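Local coordinates for protein NAD(P)H dehydrogenase (quinone) (Deinococcus radiodurans, PDB 1YDG) that uses FMN to catalyse the reduction of quinones to quinols with NADH or NADPH, working as a homotetramer, at residues T19-A24 and I62-D67; G106-G111 and M143-V148; A120-Q125 and G129-T134. All blocks are in the same frame, centred on the assembly; numbering follows the deposited sequence.

Interaction 1 of 3, residues T19-A24 and I62-D67. With SO4 (sulfate ion), chain J.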
loop_
_atom_site.group_PDB
_atom_site.type_symbol
_atom_site.label_atom_id
_atom_site.label_comp_id
_atom_site.label_asym_id
_atom_site.label_seq_id
_atom_site.Cartn_x
_atom_site.Cartn_y
_atom_site.Cartn_z
ATOM N N THR B 19 -6.912 -7.512 -23.021
ATOM C CA THR B 19 -7.858 -7.544 -21.907
ATOM C C THR B 19 -8.253 -6.129 -21.465
ATOM O O THR B 19 -9.430 -5.838 -21.319
ATOM C CB THR B 19 -7.336 -8.379 -20.720
ATOM O OG1 THR B 19 -7.099 -9.712 -21.163
ATOM C CG2 THR B 19 -8.355 -8.421 -19.554
ATOM N N GLY B 20 -7.270 -5.247 -21.279
ATOM C CA GLY B 20 -7.562 -3.859 -20.917
ATOM C C GLY B 20 -8.359 -3.101 -21.963
ATOM O O GLY B 20 -9.167 -2.246 -21.628
ATOM N N TYR B 21 -8.128 -3.418 -23.237
ATOM C CA TYR B 21 -8.874 -2.833 -24.333
ATOM C C TYR B 21 -10.353 -3.256 -24.241
ATOM O O TYR B 21 -11.245 -2.423 -24.388
ATOM C CB TYR B 21 -8.244 -3.228 -25.676
ATOM C CG TYR B 21 -8.891 -2.647 -26.922
ATOM C CD1 TYR B 21 -9.344 -1.330 -26.956
ATOM C CD2 TYR B 21 -9.005 -3.405 -28.092
ATOM C CE1 TYR B 21 -9.930 -0.792 -28.109
ATOM C CE2 TYR B 21 -9.578 -2.878 -29.242
ATOM C CZ TYR B 21 -10.041 -1.566 -29.247
ATOM O OH TYR B 21 -10.607 -1.017 -30.386
ATOM N N ALA B 22 -10.620 -4.533 -23.987
ATOM C CA ALA B 22 -12.022 -4.986 -23.839
ATOM C C ALA B 22 -12.683 -4.271 -22.649
ATOM O O ALA B 22 -13.820 -3.814 -22.735
ATOM C CB ALA B 22 -12.082 -6.491 -23.645
ATOM N N MET B 23 -11.940 -4.156 -21.552
ATOM C CA MET B 23 -12.456 -3.484 -20.366
ATOM C C MET B 23 -12.730 -2.022 -20.645
ATOM O O MET B 23 -13.743 -1.504 -20.233
ATOM C CB MET B 23 -11.459 -3.591 -19.201
ATOM C CG MET B 23 -11.242 -5.000 -18.688
ATOM S SD MET B 23 -9.928 -5.076 -17.469
ATOM C CE MET B 23 -10.709 -4.248 -16.122
ATOM N N ALA B 24 -11.801 -1.360 -21.335
ATOM C CA ALA B 24 -11.915 0.060 -21.607
ATOM C C ALA B 24 -13.064 0.351 -22.553
ATOM O O ALA B 24 -13.780 1.339 -22.373
ATOM C CB ALA B 24 -10.615 0.602 -22.146
ATOM N N ILE B 62 -2.297 -4.637 -30.810
ATOM C CA ILE B 62 -1.799 -3.358 -31.311
ATOM C C ILE B 62 -2.550 -2.951 -32.591
ATOM O O ILE B 62 -3.016 -1.810 -32.716
ATOM C CB ILE B 62 -0.261 -3.386 -31.457
ATOM C CG1 ILE B 62 0.358 -3.342 -30.042
ATOM C CG2 ILE B 62 0.240 -2.239 -32.278
ATOM C CD1 ILE B 62 1.844 -3.358 -29.986
ATOM N N GLU B 63 -2.713 -3.893 -33.514
ATOM C CA GLU B 63 -3.421 -3.633 -34.768
ATOM C C GLU B 63 -4.901 -3.376 -34.477
ATOM O O GLU B 63 -5.518 -2.473 -35.050
ATOM C CB GLU B 63 -3.251 -4.828 -35.725
ATOM C CG GLU B 63 -3.997 -4.705 -37.052
ATOM C CD GLU B 63 -3.502 -3.544 -37.891
ATOM O OE1 GLU B 63 -2.321 -3.166 -37.754
ATOM O OE2 GLU B 63 -4.293 -3.006 -38.690
ATOM N N ALA B 64 -5.474 -4.164 -33.578
ATOM C CA ALA B 64 -6.891 -4.005 -33.245
ATOM C C ALA B 64 -7.184 -2.621 -32.663
ATOM O O ALA B 64 -8.271 -2.086 -32.870
ATOM C CB ALA B 64 -7.340 -5.087 -32.290
ATOM N N MET B 65 -6.196 -2.034 -31.966
ATOM C CA MET B 65 -6.348 -0.707 -31.369
ATOM C C MET B 65 -5.909 0.451 -32.280
ATOM O O MET B 65 -5.910 1.597 -31.839
ATOM C CB MET B 65 -5.570 -0.627 -30.050
ATOM C CG MET B 65 -6.083 -1.531 -28.940
ATOM S SD MET B 65 -5.168 -1.251 -27.393
ATOM C CE MET B 65 -3.479 -1.529 -27.852
ATOM N N LYS B 66 -5.592 0.176 -33.549
ATOM C CA LYS B 66 -4.941 1.159 -34.429
ATOM C C LYS B 66 -5.652 2.516 -34.542
ATOM O O LYS B 66 -4.999 3.564 -34.603
ATOM C CB LYS B 66 -4.743 0.562 -35.830
ATOM C CG LYS B 66 -3.971 1.481 -36.813
ATOM C CD LYS B 66 -3.512 0.700 -38.055
ATOM C CE LYS B 66 -3.155 1.623 -39.229
ATOM N NZ LYS B 66 -3.294 0.914 -40.563
ATOM N N ASP B 67 -6.979 2.478 -34.551
ATOM C CA ASP B 67 -7.811 3.659 -34.753
ATOM C C ASP B 67 -8.118 4.362 -33.428
ATOM O O ASP B 67 -8.691 5.449 -33.420
ATOM C CB ASP B 67 -9.118 3.252 -35.451
ATOM C CG ASP B 67 -8.877 2.635 -36.834
ATOM O OD1 ASP B 67 -9.438 1.551 -37.142
ATOM O OD2 ASP B 67 -8.092 3.227 -37.591
HETATM S S SO4 J . -3.795 -6.941 -21.225
HETATM O O1 SO4 J . -4.361 -7.997 -22.065
HETATM O O2 SO4 J . -3.848 -7.334 -19.832
HETATM O O3 SO4 J . -2.412 -6.735 -21.656
HETATM O O4 SO4 J . -4.587 -5.726 -21.371
HETATM O O HOH W 1 -11.633 -2.674 -32.275
#
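The side chain of M65 lies across one face of the Y21 ring. M65 CG stands over the middle of the Y21 ring, 3.5 Å from its centroid and 10° off the normal, a CH-pi contact. M65 SD is 4.4 Å from the Y21 ring centroid, an oblique Met-aromatic contact, with the sulfur above the plane and displaced past the CG end of the ring. The two side chains run past each other in opposite directions. Y21 holds CG anti to its backbone N (chi1 -178°), which carries the ring away from helix 19-33 toward M65. At the far end of the ring, Y21 CE2 reaches A64 CB at 4.4 Å. The hydroxyl is bridged to the end of helix 56-64 by a water, which is 2.7 Å from Y21 OH and donates a weak bond to A64 O. Beyond the contact, M65 packs on F13 of strand 8-13, and its carbonyl oxygen takes a hydrogen bond from K42. The start of helix 19-33 grips a sulfate. T19 N donates to sulfate O1 at 2.8 Å and G20 N to sulfate O4 at 2.7 Å. S15, S16 and T17 complete the site. T19 and G20 bind FMN, and the sulfate probably marks where the FMN phosphate sits. Phosphate bound by a loop and helix N terminus, through N-H groups and hydroxyls, is characteristic of the flavodoxin-like fold.

Interaction 2 of 3, residues G106-G111 and M143-V148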
loop_
_atom_site.group_PDB
_atom_site.type_symbol
_atom_site.label_atom_id
_atom_site.label_comp_id
_atom_site.label_asym_id
_atom_site.label_seq_id
_atom_site.Cartn_x
_atom_site.Cartn_y
_atom_site.Cartn_z
ATOM N N GLY B 106 3.992 18.948 -16.037
ATOM C CA GLY B 106 3.651 20.334 -16.372
ATOM C C GLY B 106 2.208 20.647 -16.055
ATOM O O GLY B 106 1.896 21.677 -15.458
ATOM N N LEU B 107 1.312 19.758 -16.458
ATOM C CA LEU B 107 -0.112 19.881 -16.099
ATOM C C LEU B 107 -0.355 19.931 -14.586
ATOM O O LEU B 107 -1.203 20.696 -14.097
ATOM C CB LEU B 107 -0.909 18.697 -16.646
ATOM C CG LEU B 107 -1.907 18.835 -17.780
ATOM C CD1 LEU B 107 -2.892 17.660 -17.640
ATOM C CD2 LEU B 107 -2.645 20.149 -17.775
ATOM N N TRP B 108 0.356 19.070 -13.865
ATOM C CA TRP B 108 0.312 19.041 -12.411
ATOM C C TRP B 108 0.809 20.373 -11.826
ATOM O O TRP B 108 0.165 20.963 -10.952
ATOM C CB TRP B 108 1.158 17.856 -11.885
ATOM C CG TRP B 108 1.272 17.800 -10.388
ATOM C CD1 TRP B 108 0.361 17.273 -9.502
ATOM C CD2 TRP B 108 2.341 18.314 -9.594
ATOM N NE1 TRP B 108 0.807 17.426 -8.216
ATOM C CE2 TRP B 108 2.020 18.058 -8.241
ATOM C CE3 TRP B 108 3.544 18.966 -9.890
ATOM C CZ2 TRP B 108 2.861 18.436 -7.187
ATOM C CZ3 TRP B 108 4.373 19.344 -8.840
ATOM C CH2 TRP B 108 4.027 19.070 -7.507
ATOM N N SER B 109 1.953 20.848 -12.322
ATOM C CA SER B 109 2.519 22.146 -11.919
ATOM C C SER B 109 1.586 23.313 -12.113
ATOM O O SER B 109 1.648 24.289 -11.378
ATOM C CB SER B 109 3.807 22.435 -12.684
ATOM O OG SER B 109 4.827 21.592 -12.223
ATOM N N SER B 110 0.732 23.227 -13.116
ATOM C CA SER B 110 -0.161 24.304 -13.437
ATOM C C SER B 110 -1.402 24.289 -12.549
ATOM O O SER B 110 -2.213 25.198 -12.631
ATOM C CB SER B 110 -0.572 24.217 -14.905
ATOM O OG SER B 110 -1.651 23.323 -15.079
ATOM N N GLY B 111 -1.555 23.261 -11.713
ATOM C CA GLY B 111 -2.765 23.090 -10.909
ATOM C C GLY B 111 -3.983 22.569 -11.668
ATOM O O GLY B 111 -5.053 22.453 -11.085
ATOM N N MET B 143 -3.794 11.030 -5.766
ATOM C CA MET B 143 -3.851 11.891 -4.585
ATOM C C MET B 143 -2.884 13.064 -4.678
ATOM O O MET B 143 -3.189 14.158 -4.197
ATOM C CB MET B 143 -3.571 11.127 -3.309
ATOM C CG MET B 143 -4.604 10.051 -3.033
ATOM S SD MET B 143 -4.574 9.489 -1.349
ATOM C CE MET B 143 -5.635 8.044 -1.456
ATOM N N HIS B 144 -1.728 12.830 -5.291
ATOM C CA HIS B 144 -0.760 13.898 -5.520
ATOM C C HIS B 144 -1.353 15.038 -6.364
ATOM O O HIS B 144 -0.941 16.183 -6.224
ATOM C CB HIS B 144 0.516 13.337 -6.163
ATOM C CG HIS B 144 1.379 12.563 -5.222
ATOM N ND1 HIS B 144 2.623 12.999 -4.821
ATOM C CD2 HIS B 144 1.175 11.384 -4.589
ATOM C CE1 HIS B 144 3.153 12.116 -3.997
ATOM N NE2 HIS B 144 2.290 11.128 -3.834
ATOM N N TRP B 145 -2.349 14.709 -7.185
ATOM C CA TRP B 145 -3.044 15.658 -8.061
ATOM C C TRP B 145 -4.208 16.384 -7.403
ATOM O O TRP B 145 -4.782 17.261 -8.021
ATOM C CB TRP B 145 -3.630 14.960 -9.301
ATOM C CG TRP B 145 -2.726 14.025 -10.031
ATOM C CD1 TRP B 145 -1.364 13.983 -9.981
ATOM C CD2 TRP B 145 -3.126 13.034 -10.978
ATOM N NE1 TRP B 145 -0.895 13.001 -10.811
ATOM C CE2 TRP B 145 -1.956 12.405 -11.441
ATOM C CE3 TRP B 145 -4.368 12.605 -11.467
ATOM C CZ2 TRP B 145 -1.983 11.355 -12.371
ATOM C CZ3 TRP B 145 -4.401 11.560 -12.403
ATOM C CH2 TRP B 145 -3.217 10.946 -12.833
ATOM N N GLY B 146 -4.583 15.995 -6.185
ATOM C CA GLY B 146 -5.798 16.502 -5.557
ATOM C C GLY B 146 -7.044 16.053 -6.304
ATOM O O GLY B 146 -8.037 16.773 -6.370
ATOM N N ALA B 147 -6.993 14.855 -6.867
ATOM C CA ALA B 147 -8.160 14.254 -7.477
ATOM C C ALA B 147 -9.161 13.883 -6.378
ATOM O O ALA B 147 -8.800 13.751 -5.202
ATOM C CB ALA B 147 -7.763 13.027 -8.265
ATOM N N VAL B 148 -10.416 13.762 -6.779
ATOM C CA VAL B 148 -11.483 13.246 -5.949
ATOM C C VAL B 148 -11.666 11.790 -6.338
ATOM O O VAL B 148 -12.102 11.494 -7.452
ATOM C CB VAL B 148 -12.755 14.057 -6.212
ATOM C CG1 VAL B 148 -13.970 13.502 -5.438
ATOM C CG2 VAL B 148 -12.498 15.496 -5.874
#
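W108 reaches over to the end of helix 131-144 and gives its indole N-H to a backbone carbonyl. W108 NE1 donates to H144 O at 2.9 Å, with an angle of 161° at the hydrogen. The oxygen lies in the plane of the indole, but the donor stands well above the carbonyl plane. Beside this bond the two tryptophans meet rim to rim, with W108 CD1 3.7 Å from W145 CD1. Their five-membered rings are turned 58° to each other, and neither covers the other's face. W108 CG is anti to the backbone N (chi1 175°), which sends the indole out from helix 105-109. A phenylalanine here would probably leave H144 O without this donor and the ring without the bond that fixes its rotation. In the next shell, F90 of the third subunit packs edge-to-face with both tryptophans. The ring of H144, an FMN-binding residue, meets the second subunit, where its NE2 is hydrogen-bonded to Y167 of that subunit. Both segments turn in Schellman motifs, at G111 and G146. W145 also packs on L104 and L113. The contact thus joins the end of helix 105-109 to the turn between helix 131-144 and strand 148-149, beside two other subunits.

Interaction 3 of 3, residues A120-Q125 and G129-T134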
loop_
_atom_site.group_PDB
_atom_site.type_symbol
_atom_site.label_atom_id
_atom_site.label_comp_id
_atom_site.label_asym_id
_atom_site.label_seq_id
_atom_site.Cartn_x
_atom_site.Cartn_y
_atom_site.Cartn_z
ATOM N N ALA B 120 -10.008 3.613 -11.016
ATOM C CA ALA B 120 -9.042 2.798 -11.722
ATOM C C ALA B 120 -9.507 1.358 -11.889
ATOM O O ALA B 120 -10.389 0.890 -11.179
ATOM C CB ALA B 120 -7.696 2.853 -10.995
ATOM N N MET B 121 -8.899 0.671 -12.848
ATOM C CA MET B 121 -9.230 -0.712 -13.197
ATOM C C MET B 121 -7.946 -1.420 -13.535
ATOM O O MET B 121 -6.941 -0.785 -13.900
ATOM C CB MET B 121 -10.150 -0.801 -14.420
ATOM C CG MET B 121 -11.473 -0.086 -14.296
ATOM S SD MET B 121 -12.562 -0.308 -15.735
ATOM C CE MET B 121 -11.516 0.157 -17.084
ATOM N N THR B 122 -7.965 -2.736 -13.405
ATOM C CA THR B 122 -6.782 -3.527 -13.680
ATOM C C THR B 122 -7.081 -4.974 -14.093
ATOM O O THR B 122 -8.239 -5.410 -14.137
ATOM C CB THR B 122 -5.843 -3.494 -12.443
ATOM O OG1 THR B 122 -4.540 -3.976 -12.794
ATOM C CG2 THR B 122 -6.437 -4.308 -11.283
ATOM N N SER B 123 -6.011 -5.703 -14.386
ATOM C CA SER B 123 -6.077 -7.155 -14.587
ATOM C C SER B 123 -4.765 -7.863 -14.278
ATOM O O SER B 123 -3.698 -7.250 -14.284
ATOM C CB SER B 123 -6.450 -7.476 -16.027
ATOM O OG SER B 123 -5.486 -6.938 -16.894
ATOM N N ALA B 124 -4.864 -9.170 -14.018
ATOM C CA ALA B 124 -3.702 -10.047 -13.913
ATOM C C ALA B 124 -4.065 -11.440 -14.401
ATOM O O ALA B 124 -5.248 -11.744 -14.586
ATOM C CB ALA B 124 -3.223 -10.122 -12.482
ATOM N N GLN B 125 -3.052 -12.286 -14.578
ATOM C CA GLN B 125 -3.274 -13.685 -14.996
ATOM C C GLN B 125 -3.820 -14.538 -13.849
ATOM O O GLN B 125 -4.507 -15.527 -14.090
ATOM C CB GLN B 125 -1.999 -14.286 -15.602
ATOM C CG GLN B 125 -1.601 -13.549 -16.895
ATOM C CD GLN B 125 -0.656 -14.331 -17.802
ATOM O OE1 GLN B 125 -0.774 -15.555 -17.958
ATOM N NE2 GLN B 125 0.270 -13.611 -18.442
ATOM N N GLY B 129 -3.143 -11.910 -8.095
ATOM C CA GLY B 129 -1.788 -11.668 -8.566
ATOM C C GLY B 129 -1.355 -10.209 -8.653
ATOM O O GLY B 129 -0.649 -9.843 -9.572
ATOM N N GLY B 130 -1.815 -9.375 -7.722
ATOM C CA GLY B 130 -1.287 -8.022 -7.549
ATOM C C GLY B 130 -2.206 -6.924 -8.031
ATOM O O GLY B 130 -1.847 -5.744 -7.985
ATOM N N GLN B 131 -3.389 -7.317 -8.483
ATOM C CA GLN B 131 -4.405 -6.401 -8.922
ATOM C C GLN B 131 -4.701 -5.299 -7.892
ATOM O O GLN B 131 -4.720 -4.119 -8.249
ATOM C CB GLN B 131 -5.710 -7.144 -9.216
ATOM C CG GLN B 131 -5.714 -8.010 -10.476
ATOM C CD GLN B 131 -5.606 -9.491 -10.166
ATOM O OE1 GLN B 131 -4.741 -9.910 -9.376
ATOM N NE2 GLN B 131 -6.456 -10.299 -10.805
ATOM N N GLU B 132 -4.944 -5.687 -6.637
ATOM C CA GLU B 132 -5.323 -4.723 -5.617
ATOM C C GLU B 132 -4.215 -3.724 -5.401
ATOM O O GLU B 132 -4.468 -2.533 -5.300
ATOM C CB GLU B 132 -5.664 -5.401 -4.285
ATOM C CG GLU B 132 -6.938 -6.180 -4.347
ATOM C CD GLU B 132 -7.356 -6.789 -3.016
ATOM O OE1 GLU B 132 -8.427 -7.406 -3.022
ATOM O OE2 GLU B 132 -6.673 -6.649 -1.980
ATOM N N THR B 133 -2.976 -4.195 -5.360
ATOM C CA THR B 133 -1.886 -3.272 -5.158
ATOM C C THR B 133 -1.742 -2.352 -6.395
ATOM O O THR B 133 -1.418 -1.176 -6.239
ATOM C CB THR B 133 -0.589 -3.964 -4.730
ATOM O OG1 THR B 133 -0.200 -4.933 -5.710
ATOM C CG2 THR B 133 -0.780 -4.670 -3.354
ATOM N N THR B 134 -2.050 -2.863 -7.592
ATOM C CA THR B 134 -1.919 -2.067 -8.824
ATOM C C THR B 134 -2.892 -0.928 -8.767
ATOM O O THR B 134 -2.530 0.204 -9.071
ATOM C CB THR B 134 -2.178 -2.886 -10.096
ATOM O OG1 THR B 134 -1.240 -3.970 -10.168
ATOM C CG2 THR B 134 -2.044 -2.026 -11.353
#
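A124 CB packs over the flat of the Q131 carboxamide, 3.4 Å from Q131 CD and nearly as close to OE1 and NE2. Two more van der Waals contacts come from threonines. T122 turns its methyl to Q131, with T122 CG2 3.6 Å from Q131 CB. The T122 and Q131 side chains cross at about a right angle. T134 adds its methyl, with T134 CG2 3.5 Å from T122 OG1. The T122 hydroxyl is hydrogen-bonded to S86. The polar bonds lie within the 129-134 side or lead outward. Q131 is bent at chi2 (104°), which folds its amide back against A124. Q131 OE1 takes a weak bond from G129 N at 2.9 Å, and NE2 donates to N126 O. At the helix start G130 O accepts from T134 N and, at 2.9 Å, from T134 OG1, which is also hydrogen-bonded to T88, an FMN-binding residue. The carboxylate of E132 of the fourth subunit accepts hydrogen bonds from G130 N and T133 N. The contact joins strand and helix of the beta-alpha-beta unit 117-124, 131-144 and 148-149. The Q131 amide, NE2 through N126 O and OE1 more weakly through G129 N, probably helps to hold the FMN-binding loop.

From the N terminus, interaction 1 comes first. It closes a loop from the start of helix 19-33 to the end of helix 56-64 before the other two open. Interaction 2 then spans a loop from helix 105-109 to the end of helix 131-144. Interaction 3 falls wholly within that loop, closing the short FMN-binding turn between strand 117-124 and the same helix. No two loops cross. Interactions 2 and 3 take opposite ends of helix 131-144, with nearest atoms about 9 Å apart. Interactions 1 and 3 touch through M23 on T122, and through T19 on S123, the latter two both FMN-binding residues. Interaction 2 lies on the other side of the chain's centre from interaction 1.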